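Local coordinates for protein 1-pyrroline-5-carboxylate dehydrogenase (Thermus thermophilus, PDB 1UZB) that probably oxidises glutamate gamma-semialdehyde, formed from 1-pyrroline-5-carboxylate, to glutamate as a member of the aldehyde dehydrogenase family, at residues E463-N468 with G486-S491; I256-S261 with V287-K292; N293-D298 with G448-K453; G444-V449 with N468-R473. One frame throughout, in Å; residues are numbered along the deposited sequence.

Interaction 1 (E463-N468 with G486-S491)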
loop_
_atom_site.group_PDB
_atom_site.type_symbol
_atom_site.label_atom_id
_atom_site.label_comp_id
_atom_site.label_asym_id
_atom_site.label_seq_id
_atom_site.Cartn_x
_atom_site.Cartn_y
_atom_site.Cartn_z
ATOM N N GLU A 463 -26.266 3.561 19.782
ATOM C CA GLU A 463 -27.472 4.361 19.995
ATOM C C GLU A 463 -27.437 5.671 20.783
ATOM O O GLU A 463 -28.435 6.389 20.793
ATOM C CB GLU A 463 -28.556 3.458 20.590
ATOM C CG GLU A 463 -28.958 2.298 19.688
ATOM C CD GLU A 463 -29.589 2.761 18.388
ATOM O OE1 GLU A 463 -30.614 3.471 18.450
ATOM O OE2 GLU A 463 -29.063 2.416 17.305
ATOM N N PHE A 464 -26.337 5.981 21.463
ATOM C CA PHE A 464 -26.240 7.249 22.200
ATOM C C PHE A 464 -25.867 8.223 21.076
ATOM O O PHE A 464 -24.703 8.300 20.667
ATOM C CB PHE A 464 -25.123 7.155 23.243
ATOM C CG PHE A 464 -25.138 8.256 24.278
ATOM C CD1 PHE A 464 -25.589 9.541 23.973
ATOM C CD2 PHE A 464 -24.615 8.020 25.551
ATOM C CE1 PHE A 464 -25.508 10.571 24.920
ATOM C CE2 PHE A 464 -24.533 9.044 26.498
ATOM C CZ PHE A 464 -24.977 10.317 26.179
ATOM N N HIS A 465 -26.859 8.961 20.583
ATOM C CA HIS A 465 -26.669 9.841 19.430
ATOM C C HIS A 465 -25.972 11.180 19.619
ATOM O O HIS A 465 -26.602 12.239 19.601
ATOM C CB HIS A 465 -28.023 10.055 18.733
ATOM C CG HIS A 465 -27.909 10.465 17.297
ATOM N ND1 HIS A 465 -27.279 9.688 16.348
ATOM C CD2 HIS A 465 -28.352 11.569 16.644
ATOM C CE1 HIS A 465 -27.338 10.294 15.175
ATOM N NE2 HIS A 465 -27.983 11.436 15.327
ATOM N N VAL A 466 -24.654 11.118 19.775
ATOM C CA VAL A 466 -23.830 12.312 19.918
ATOM C C VAL A 466 -22.608 12.119 19.029
ATOM O O VAL A 466 -22.195 10.988 18.766
ATOM C CB VAL A 466 -23.383 12.545 21.386
ATOM C CG1 VAL A 466 -24.593 12.872 22.253
ATOM C CG2 VAL A 466 -22.660 11.326 21.918
ATOM N N GLY A 467 -22.033 13.224 18.565
ATOM C CA GLY A 467 -20.878 13.140 17.688
ATOM C C GLY A 467 -19.588 12.708 18.358
ATOM O O GLY A 467 -18.698 12.170 17.699
ATOM N N ASN A 468 -19.475 12.960 19.660
ATOM C CA ASN A 468 -18.285 12.593 20.424
ATOM C C ASN A 468 -18.724 11.907 21.707
ATOM O O ASN A 468 -19.230 12.552 22.632
ATOM C CB ASN A 468 -17.442 13.831 20.751
ATOM C CG ASN A 468 -16.634 14.314 19.561
ATOM O OD1 ASN A 468 -17.157 14.963 18.647
ATOM N ND2 ASN A 468 -15.347 13.978 19.557
ATOM N N GLY A 486 -17.181 17.321 16.666
ATOM C CA GLY A 486 -18.324 17.931 16.010
ATOM C C GLY A 486 -19.545 17.095 16.320
ATOM O O GLY A 486 -19.435 15.879 16.501
ATOM N N GLY A 487 -20.717 17.722 16.341
ATOM C CA GLY A 487 -21.913 16.985 16.700
ATOM C C GLY A 487 -22.994 16.745 15.674
ATOM O O GLY A 487 -22.807 16.940 14.469
ATOM N N PHE A 488 -24.142 16.317 16.197
ATOM C CA PHE A 488 -25.338 16.001 15.420
ATOM C C PHE A 488 -26.460 16.954 15.831
ATOM O O PHE A 488 -26.340 17.705 16.807
ATOM C CB PHE A 488 -25.830 14.583 15.739
ATOM C CG PHE A 488 -24.824 13.494 15.488
ATOM C CD1 PHE A 488 -24.837 12.341 16.272
ATOM C CD2 PHE A 488 -23.905 13.587 14.449
ATOM C CE1 PHE A 488 -23.950 11.296 16.024
ATOM C CE2 PHE A 488 -23.013 12.542 14.191
ATOM C CZ PHE A 488 -23.039 11.395 14.982
ATOM N N LYS A 489 -27.558 16.901 15.089
ATOM C CA LYS A 489 -28.732 17.700 15.404
ATOM C C LYS A 489 -28.443 19.189 15.582
ATOM O O LYS A 489 -27.686 19.763 14.802
ATOM C CB LYS A 489 -29.407 17.095 16.643
ATOM C CG LYS A 489 -29.940 15.681 16.370
ATOM C CD LYS A 489 -30.098 14.843 17.630
ATOM C CE LYS A 489 -31.080 15.453 18.610
ATOM N NZ LYS A 489 -31.209 14.580 19.817
ATOM N N LEU A 490 -29.027 19.831 16.591
ATOM C CA LEU A 490 -28.792 21.259 16.739
ATOM C C LEU A 490 -27.444 21.647 17.336
ATOM O O LEU A 490 -27.237 22.794 17.743
ATOM C CB LEU A 490 -29.961 21.922 17.481
ATOM C CG LEU A 490 -31.256 21.898 16.649
ATOM C CD1 LEU A 490 -32.335 22.711 17.356
ATOM C CD2 LEU A 490 -31.004 22.457 15.250
ATOM N N SER A 491 -26.523 20.687 17.383
ATOM C CA SER A 491 -25.173 20.971 17.850
ATOM C C SER A 491 -24.349 21.444 16.651
ATOM O O SER A 491 -23.182 21.800 16.793
ATOM C CB SER A 491 -24.534 19.734 18.481
ATOM O OG SER A 491 -25.107 19.503 19.755
HETATM O O HOH W 1 -28.894 13.004 20.857
#
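The imidazole of H465 and the phenyl ring of F488 form an offset stack, their centroids 4.3 Å apart and their planes turned 27° from one another. F488 CD1 sits over the middle of the imidazole, 3.4 Å from H465 NE2, while K489 CD reaches the edge of the same ring, 3.8 Å from H465 CD2. With CG anti to the backbone N (chi1 -157°), the histidine ring swings in over the other segment. On the opposite side of the phenyl plane G467 CA makes a CH-pi contact, 4.0 Å from the F488 centroid. A side chain on G467 would run into G486 O and G487 CA. With an alanine in place of H465, F488 would probably be left without its flat neighbour on that side and freer to turn. One direct hydrogen bond crosses the contact, from G486 N to N468 OD1 at 3.1 Å and nearly straight (165°); P484 O holds the amide's ND2. A water 2.7 Å from H465 O, able to donate to it, accepts from K489 NZ, whose strongest partner is T441 O. H465 centres an inverse gamma turn that probably helps direct its side chain; E508 and M509 of the second subunit pack on H465 and F488. Two loops flanking strand 468-471 are joined near a subunit interface chiefly by ring and CH-pi contacts, depending more on shape than on charge.

Interaction 2 (I256-S261 with V287-K292)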
loop_
_atom_site.group_PDB
_atom_site.type_symbol
_atom_site.label_atom_id
_atom_site.label_comp_id
_atom_site.label_asym_id
_atom_site.label_seq_id
_atom_site.Cartn_x
_atom_site.Cartn_y
_atom_site.Cartn_z
ATOM N N ILE A 256 -18.638 30.800 5.534
ATOM C CA ILE A 256 -18.713 31.276 6.904
ATOM C C ILE A 256 -18.385 30.107 7.818
ATOM O O ILE A 256 -18.974 29.037 7.692
ATOM C CB ILE A 256 -20.134 31.772 7.237
ATOM C CG1 ILE A 256 -20.534 32.891 6.275
ATOM C CG2 ILE A 256 -20.201 32.265 8.673
ATOM C CD1 ILE A 256 -22.033 32.988 6.053
ATOM N N ASN A 257 -17.425 30.308 8.715
ATOM C CA ASN A 257 -17.042 29.276 9.668
ATOM C C ASN A 257 -17.399 29.875 11.027
ATOM O O ASN A 257 -16.822 30.881 11.444
ATOM C CB ASN A 257 -15.542 28.985 9.553
ATOM C CG ASN A 257 -15.159 27.637 10.137
ATOM O OD1 ASN A 257 -16.018 26.827 10.493
ATOM N ND2 ASN A 257 -13.859 27.388 10.232
ATOM N N PHE A 258 -18.367 29.265 11.702
ATOM C CA PHE A 258 -18.848 29.771 12.979
ATOM C C PHE A 258 -18.907 28.752 14.101
ATOM O O PHE A 258 -19.263 27.594 13.893
ATOM C CB PHE A 258 -20.255 30.351 12.786
ATOM C CG PHE A 258 -20.974 30.659 14.072
ATOM C CD1 PHE A 258 -20.757 31.859 14.735
ATOM C CD2 PHE A 258 -21.881 29.747 14.612
ATOM C CE1 PHE A 258 -21.432 32.154 15.918
ATOM C CE2 PHE A 258 -22.564 30.030 15.797
ATOM C CZ PHE A 258 -22.339 31.234 16.449
ATOM N N THR A 259 -18.558 29.213 15.298
ATOM C CA THR A 259 -18.631 28.400 16.503
ATOM C C THR A 259 -19.170 29.348 17.568
ATOM O O THR A 259 -18.583 30.397 17.827
ATOM C CB THR A 259 -17.255 27.852 16.937
ATOM O OG1 THR A 259 -16.736 26.996 15.911
ATOM C CG2 THR A 259 -17.394 27.045 18.225
ATOM N N GLY A 260 -20.307 28.985 18.151
ATOM C CA GLY A 260 -20.927 29.814 19.170
ATOM C C GLY A 260 -22.299 29.293 19.555
ATOM O O GLY A 260 -22.571 28.095 19.444
ATOM N N SER A 261 -23.175 30.194 19.990
ATOM C CA SER A 261 -24.516 29.814 20.421
ATOM C C SER A 261 -25.437 29.370 19.291
ATOM O O SER A 261 -25.282 29.772 18.135
ATOM C CB SER A 261 -25.182 30.974 21.162
ATOM O OG SER A 261 -25.524 32.009 20.258
ATOM N N VAL A 287 -21.275 25.462 11.031
ATOM C CA VAL A 287 -21.581 25.940 12.368
ATOM C C VAL A 287 -21.496 24.864 13.450
ATOM O O VAL A 287 -21.926 23.727 13.250
ATOM C CB VAL A 287 -22.994 26.574 12.409
ATOM C CG1 VAL A 287 -23.105 27.680 11.364
ATOM C CG2 VAL A 287 -24.051 25.511 12.166
ATOM N N GLU A 288 -20.906 25.230 14.585
ATOM C CA GLU A 288 -20.793 24.349 15.750
ATOM C C GLU A 288 -21.565 25.166 16.774
ATOM O O GLU A 288 -21.130 26.253 17.161
ATOM C CB GLU A 288 -19.329 24.172 16.168
ATOM C CG GLU A 288 -19.078 23.040 17.164
ATOM C CD GLU A 288 -19.014 23.508 18.610
ATOM O OE1 GLU A 288 -20.070 23.849 19.189
ATOM O OE2 GLU A 288 -17.897 23.538 19.165
ATOM N N THR A 289 -22.704 24.637 17.210
ATOM C CA THR A 289 -23.605 25.364 18.093
ATOM C C THR A 289 -23.887 24.893 19.517
ATOM O O THR A 289 -24.984 25.121 20.034
ATOM C CB THR A 289 -24.945 25.540 17.372
ATOM O OG1 THR A 289 -25.319 24.290 16.773
ATOM C CG2 THR A 289 -24.822 26.589 16.276
ATOM N N GLY A 290 -22.917 24.245 20.147
ATOM C CA GLY A 290 -23.100 23.809 21.522
ATOM C C GLY A 290 -23.874 22.527 21.740
ATOM O O GLY A 290 -24.152 21.786 20.801
ATOM N N GLY A 291 -24.213 22.259 22.998
ATOM C CA GLY A 291 -24.957 21.055 23.320
ATOM C C GLY A 291 -25.495 21.022 24.739
ATOM O O GLY A 291 -25.340 21.977 25.499
ATOM N N LYS A 292 -26.169 19.927 25.072
ATOM C CA LYS A 292 -26.706 19.701 26.417
ATOM C C LYS A 292 -26.228 18.281 26.676
ATOM O O LYS A 292 -26.984 17.310 26.594
ATOM C CB LYS A 292 -28.237 19.780 26.434
ATOM C CG LYS A 292 -28.816 19.783 27.848
ATOM C CD LYS A 292 -28.449 21.057 28.610
ATOM C CE LYS A 292 -28.865 20.959 30.071
ATOM N NZ LYS A 292 -28.616 22.228 30.817
HETATM O O HOH W 2 -20.732 26.704 20.507
#
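F258 pairs with V287, and T259 with E288, in a short parallel ladder that joins the two strands of a beta-alpha-beta unit: strand 255-259, helix 262-272 and strand 284-288. The F258 side chain leaves the sheet on the face of V287. Its CB lies 4.2 Å from V287 CG1, and CD2 comes to 4.0 Å from V287 CB, which meets the ring at its edge. Farther out CE2 touches T289 CG2 at 4.1 Å, again near the ring plane. CG stands anti to the backbone N (chi1 169°), and the ring thereby turns one face beneath G260 N, offset toward the rim, while V264 and I268 of the helix pack against it. Backbone ties are few: E288 N donates to F258 O at 3.0 Å, and G260 N to E288 O, also at 3.0 Å and almost in line with the carbonyl. Beyond them the chains stay close through T289 CA, whose hydrogen faces G260 O. E288 opens the E-T-G-G-K sequence that matches the glutamate signature of aldehyde dehydrogenases; its side chain has two conformers, so the G290 N to OE1 bond seen in one is doubtful. G290 has backbone angles at which a CB would press on the preceding carbonyl oxygen. F282 of the second subunit packs on V287 and T289. T289 is divided between two neighbours: OG1 bonds to L490 O, while CG2 rests 3.7 Å from S261 O.

Interaction 3 (N293-D298 with G448-K453)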
loop_
_atom_site.group_PDB
_atom_site.type_symbol
_atom_site.label_atom_id
_atom_site.label_comp_id
_atom_site.label_asym_id
_atom_site.label_seq_id
_atom_site.Cartn_x
_atom_site.Cartn_y
_atom_site.Cartn_z
ATOM N N ASN A 293 -24.945 18.189 26.997
ATOM C CA ASN A 293 -24.278 16.910 27.162
ATOM C C ASN A 293 -24.487 16.172 28.463
ATOM O O ASN A 293 -24.392 16.742 29.555
ATOM C CB ASN A 293 -22.788 17.103 26.910
ATOM C CG ASN A 293 -22.519 18.092 25.799
ATOM O OD1 ASN A 293 -22.995 17.936 24.672
ATOM N ND2 ASN A 293 -21.757 19.123 26.115
ATOM N N ALA A 294 -24.729 14.873 28.327
ATOM C CA ALA A 294 -24.963 14.026 29.477
ATOM C C ALA A 294 -23.950 12.912 29.656
ATOM O O ALA A 294 -23.339 12.429 28.697
ATOM C CB ALA A 294 -26.354 13.411 29.387
ATOM N N ILE A 295 -23.773 12.527 30.913
ATOM C CA ILE A 295 -22.934 11.397 31.262
ATOM C C ILE A 295 -23.905 10.453 31.960
ATOM O O ILE A 295 -24.625 10.851 32.889
ATOM C CB ILE A 295 -21.809 11.742 32.258
ATOM C CG1 ILE A 295 -20.722 12.561 31.551
ATOM C CG2 ILE A 295 -21.223 10.450 32.836
ATOM C CD1 ILE A 295 -19.615 13.034 32.463
ATOM N N ILE A 296 -23.948 9.217 31.483
ATOM C CA ILE A 296 -24.793 8.181 32.056
ATOM C C ILE A 296 -23.918 7.306 32.934
ATOM O O ILE A 296 -22.799 6.971 32.551
ATOM C CB ILE A 296 -25.378 7.247 30.970
ATOM C CG1 ILE A 296 -26.342 8.010 30.059
ATOM C CG2 ILE A 296 -26.075 6.053 31.630
ATOM C CD1 ILE A 296 -26.796 7.209 28.849
ATOM N N VAL A 297 -24.414 6.943 34.110
ATOM C CA VAL A 297 -23.672 6.042 34.981
ATOM C C VAL A 297 -24.636 4.946 35.419
ATOM O O VAL A 297 -25.732 5.244 35.892
ATOM C CB VAL A 297 -23.125 6.733 36.249
ATOM C CG1 VAL A 297 -22.264 5.746 37.032
ATOM C CG2 VAL A 297 -22.311 7.958 35.878
ATOM N N ASP A 298 -24.260 3.682 35.229
ATOM C CA ASP A 298 -25.132 2.601 35.677
ATOM C C ASP A 298 -24.552 1.936 36.922
ATOM O O ASP A 298 -23.476 2.311 37.388
ATOM C CB ASP A 298 -25.431 1.575 34.562
ATOM C CG ASP A 298 -24.220 0.774 34.123
ATOM O OD1 ASP A 298 -23.341 0.479 34.955
ATOM O OD2 ASP A 298 -24.178 0.410 32.928
ATOM N N GLY A 448 -21.210 10.736 27.575
ATOM C CA GLY A 448 -20.348 9.744 28.175
ATOM C C GLY A 448 -21.126 8.670 28.901
ATOM O O GLY A 448 -22.299 8.850 29.246
ATOM N N VAL A 449 -20.469 7.533 29.105
ATOM C CA VAL A 449 -21.054 6.424 29.840
ATOM C C VAL A 449 -20.006 5.800 30.743
ATOM O O VAL A 449 -18.901 5.486 30.291
ATOM C CB VAL A 449 -21.566 5.291 28.921
ATOM C CG1 VAL A 449 -22.127 4.151 29.773
ATOM C CG2 VAL A 449 -22.635 5.814 27.979
ATOM N N TYR A 450 -20.335 5.673 32.024
ATOM C CA TYR A 450 -19.465 4.988 32.970
ATOM C C TYR A 450 -20.214 3.695 33.258
ATOM O O TYR A 450 -21.340 3.711 33.774
ATOM C CB TYR A 450 -19.256 5.779 34.264
ATOM C CG TYR A 450 -18.153 6.808 34.163
ATOM C CD1 TYR A 450 -18.406 8.076 33.652
ATOM C CD2 TYR A 450 -16.844 6.503 34.557
ATOM C CE1 TYR A 450 -17.390 9.023 33.533
ATOM C CE2 TYR A 450 -15.818 7.444 34.440
ATOM C CZ TYR A 450 -16.103 8.701 33.929
ATOM O OH TYR A 450 -15.111 9.650 33.830
ATOM N N SER A 451 -19.597 2.582 32.875
ATOM C CA SER A 451 -20.177 1.260 33.053
ATOM C C SER A 451 -19.110 0.209 32.793
ATOM O O SER A 451 -18.174 0.444 32.028
ATOM C CB SER A 451 -21.325 1.047 32.059
ATOM O OG SER A 451 -21.792 -0.296 32.098
ATOM N N ARG A 452 -19.250 -0.946 33.436
ATOM C CA ARG A 452 -18.314 -2.044 33.228
ATOM C C ARG A 452 -18.963 -3.085 32.314
ATOM O O ARG A 452 -18.293 -3.991 31.815
ATOM C CB ARG A 452 -17.944 -2.714 34.552
ATOM C CG ARG A 452 -16.987 -1.943 35.450
ATOM C CD ARG A 452 -16.514 -2.865 36.575
ATOM N NE ARG A 452 -15.554 -2.252 37.492
ATOM C CZ ARG A 452 -15.880 -1.588 38.596
ATOM N NH1 ARG A 452 -14.928 -1.070 39.363
ATOM N NH2 ARG A 452 -17.152 -1.444 38.943
ATOM N N LYS A 453 -20.268 -2.957 32.093
ATOM C CA LYS A 453 -20.984 -3.915 31.259
ATOM C C LYS A 453 -20.744 -3.656 29.778
ATOM O O LYS A 453 -21.160 -2.630 29.243
ATOM C CB LYS A 453 -22.480 -3.869 31.578
ATOM C CG LYS A 453 -23.279 -4.963 30.892
ATOM C CD LYS A 453 -24.700 -5.031 31.427
ATOM C CE LYS A 453 -25.512 -6.071 30.677
ATOM N NZ LYS A 453 -24.852 -7.406 30.716
#
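The phenol ring of Y450 turns an edge to I295, whose CG2 lies in the ring plane 3.8 Å from Y450 CD1. L305 and A306 of helix 303-315 also pack on this tyrosine, and V297 CG2 touches its CB at 4.1 Å. The other flat group, the carboxylate of D298, is met on the syn side of OD2 by S451 OG, 2.6 Å away and 18° out of the carboxylate plane. The aspartate CG lies between its backbone N and carbonyl carbon (chi1 67°), which folds the acid back toward the neighbouring strand. Strands 293-297 and 448-450 run parallel, 16° apart, bonded in alternation: G448 N to A294 O at 2.9 Å, I296 N to G448 O at 2.8 Å, Y450 N to I296 O at 2.8 Å, and finally a longer link from D298 N to Y450 O, 3.3 Å. At G448 a CB would stand close to I295 CG1. The pair lies inside the seven-stranded sheet, one strand in from the edge strand 468-471, between helices 303-315 and 431-439. Where the strands end, polar groups take over: S451 OG accepts from K453 N in an ST turn at the start of a helix, H456 ND1 also bonds D298 OD2, and T300 OG1 bonds D298 OD1. With so many partners the buried carboxylate is likely to remain ionised, binding both strand ends to the following turns.

Interaction 4 (G444-V449 with N468-R473)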
loop_
_atom_site.group_PDB
_atom_site.type_symbol
_atom_site.label_atom_id
_atom_site.label_comp_id
_atom_site.label_asym_id
_atom_site.label_seq_id
_atom_site.Cartn_x
_atom_site.Cartn_y
_atom_site.Cartn_z
ATOM N N GLY A 444 -26.702 17.172 20.234
ATOM C CA GLY A 444 -26.034 15.896 20.043
ATOM C C GLY A 444 -24.534 16.065 19.866
ATOM O O GLY A 444 -23.952 15.563 18.901
ATOM N N LEU A 445 -23.893 16.761 20.799
ATOM C CA LEU A 445 -22.459 17.003 20.689
ATOM C C LEU A 445 -21.605 15.972 21.427
ATOM O O LEU A 445 -20.965 15.138 20.787
ATOM C CB LEU A 445 -22.130 18.422 21.163
ATOM C CG LEU A 445 -20.695 18.905 20.915
ATOM C CD1 LEU A 445 -20.287 18.644 19.469
ATOM C CD2 LEU A 445 -20.597 20.388 21.235
ATOM N N THR A 446 -21.570 16.028 22.755
ATOM C CA THR A 446 -20.790 15.043 23.499
ATOM C C THR A 446 -21.663 14.273 24.467
ATOM O O THR A 446 -22.774 14.689 24.801
ATOM C CB THR A 446 -19.646 15.675 24.325
ATOM O OG1 THR A 446 -20.201 16.520 25.338
ATOM C CG2 THR A 446 -18.716 16.479 23.437
ATOM N N GLY A 447 -21.139 13.142 24.913
ATOM C CA GLY A 447 -21.842 12.306 25.860
ATOM C C GLY A 447 -20.872 11.294 26.422
ATOM O O GLY A 447 -19.820 11.027 25.828
ATOM N N GLY A 448 -21.210 10.736 27.575
ATOM C CA GLY A 448 -20.348 9.744 28.175
ATOM C C GLY A 448 -21.126 8.670 28.901
ATOM O O GLY A 448 -22.299 8.850 29.246
ATOM N N VAL A 449 -20.469 7.533 29.105
ATOM C CA VAL A 449 -21.054 6.424 29.840
ATOM C C VAL A 449 -20.006 5.800 30.743
ATOM O O VAL A 449 -18.901 5.486 30.291
ATOM C CB VAL A 449 -21.566 5.291 28.921
ATOM C CG1 VAL A 449 -22.127 4.151 29.773
ATOM C CG2 VAL A 449 -22.635 5.814 27.979
ATOM N N ASN A 468 -19.475 12.960 19.660
ATOM C CA ASN A 468 -18.285 12.593 20.424
ATOM C C ASN A 468 -18.724 11.907 21.707
ATOM O O ASN A 468 -19.230 12.552 22.632
ATOM C CB ASN A 468 -17.442 13.831 20.751
ATOM C CG ASN A 468 -16.634 14.314 19.561
ATOM O OD1 ASN A 468 -17.157 14.963 18.647
ATOM N ND2 ASN A 468 -15.347 13.978 19.557
ATOM N N LEU A 469 -18.512 10.595 21.746
ATOM C CA LEU A 469 -18.907 9.758 22.871
ATOM C C LEU A 469 -17.682 9.193 23.583
ATOM O O LEU A 469 -16.730 8.763 22.936
ATOM C CB LEU A 469 -19.790 8.628 22.340
ATOM C CG LEU A 469 -20.413 7.603 23.290
ATOM C CD1 LEU A 469 -21.313 8.287 24.310
ATOM C CD2 LEU A 469 -21.209 6.599 22.465
ATOM N N TYR A 470 -17.717 9.188 24.912
ATOM C CA TYR A 470 -16.592 8.706 25.705
ATOM C C TYR A 470 -17.031 7.716 26.773
ATOM O O TYR A 470 -18.029 7.947 27.472
ATOM C CB TYR A 470 -15.888 9.881 26.385
ATOM C CG TYR A 470 -15.479 10.984 25.437
ATOM C CD1 TYR A 470 -16.387 11.968 25.040
ATOM C CD2 TYR A 470 -14.184 11.038 24.929
ATOM C CE1 TYR A 470 -16.007 12.987 24.154
ATOM C CE2 TYR A 470 -13.796 12.040 24.055
ATOM C CZ TYR A 470 -14.706 13.012 23.669
ATOM O OH TYR A 470 -14.311 14.010 22.807
ATOM N N PHE A 471 -16.281 6.622 26.911
ATOM C CA PHE A 471 -16.596 5.605 27.905
ATOM C C PHE A 471 -15.556 5.549 29.021
ATOM O O PHE A 471 -14.354 5.416 28.768
ATOM C CB PHE A 471 -16.698 4.214 27.268
ATOM C CG PHE A 471 -17.744 4.097 26.203
ATOM C CD1 PHE A 471 -18.905 4.867 26.245
ATOM C CD2 PHE A 471 -17.586 3.180 25.169
ATOM C CE1 PHE A 471 -19.891 4.720 25.272
ATOM C CE2 PHE A 471 -18.564 3.024 24.194
ATOM C CZ PHE A 471 -19.722 3.796 24.245
ATOM N N ASN A 472 -16.042 5.641 30.255
ATOM C CA ASN A 472 -15.212 5.581 31.449
ATOM C C ASN A 472 -14.102 6.619 31.534
ATOM O O ASN A 472 -12.996 6.340 31.999
ATOM C CB ASN A 472 -14.677 4.155 31.623
ATOM C CG ASN A 472 -15.798 3.168 31.889
ATOM O OD1 ASN A 472 -16.711 3.461 32.667
ATOM N ND2 ASN A 472 -15.748 2.007 31.248
ATOM N N ARG A 473 -14.436 7.830 31.099
ATOM C CA ARG A 473 -13.534 8.970 31.136
ATOM C C ARG A 473 -14.326 10.258 30.908
ATOM O O ARG A 473 -15.498 10.218 30.535
ATOM C CB ARG A 473 -12.435 8.848 30.077
ATOM C CG ARG A 473 -12.937 8.630 28.665
ATOM C CD ARG A 473 -11.977 9.228 27.653
ATOM N NE ARG A 473 -12.119 10.681 27.613
ATOM C CZ ARG A 473 -11.326 11.506 26.936
ATOM N NH1 ARG A 473 -10.305 11.033 26.233
ATOM N NH2 ARG A 473 -11.572 12.810 26.946
#
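The carbonyl oxygen of G447 is hemmed in by two residues of the adjacent strand: Y470 N donates to G447 O at 2.9 Å, L469 CA points a hydrogen at it, L469 CD1 comes to 3.5 Å from it, and Y470 CD1 brings the ring edge to 3.6 Å. The other backbone links follow the same parallel pattern. N468 N bonds L445 O, G447 N bonds N468 O, V449 N bonds Y470 O and N472 N bonds V449 O. Y470 O is also met by G448 CA at 3.0 Å, an approach eased by the lack of a side chain on G448. T446 CG2 lies against N468 CB on the face that also carries Y470, while T446 OG1 is taken by S323 O. On the other face V449 and F471 lie side by side, pointing the same way. The phenyl CG is anti to its own carbonyl carbon (chi1 -59°), which lays CD1 3.8 Å from V449 CB and CE1 4.0 Å from V449 CG2. An alanine in place of F471 is likely to open a gap beside V449 and strip L457 of an apolar neighbour. Strands 446-450 and 468-471, with helix 454-463 between them in sequence, form a beta-alpha-beta unit, and that helix covers the V449-F471 face. Strand 468-471 is the last of its sheet within the chain; a strand of the second subunit pairs parallel to it and carries the sheet across the interface, while R473 NH1 forms a salt bridge with E165 of that subunit.

Overall arrangement
All four contacts are largely buried, but they differ in kind. Interactions 3 and 4 are successive parallel pairings of one sheet, sharing G448 and V449 on strand 446-450: the first lies one strand in from the edge, the second at the edge strand itself, where another subunit continues the sheet. Interaction 2 is also a parallel pairing, but shorter, in the other large sheet; its second segment runs directly into strand 293-297. Interaction 1 has no ladder and relies on stacked rings. It joins the others nonetheless, through L490 O to T289 OG1, F488 N to G444 O, the shared N468, and F464, which packs on I296 and V449.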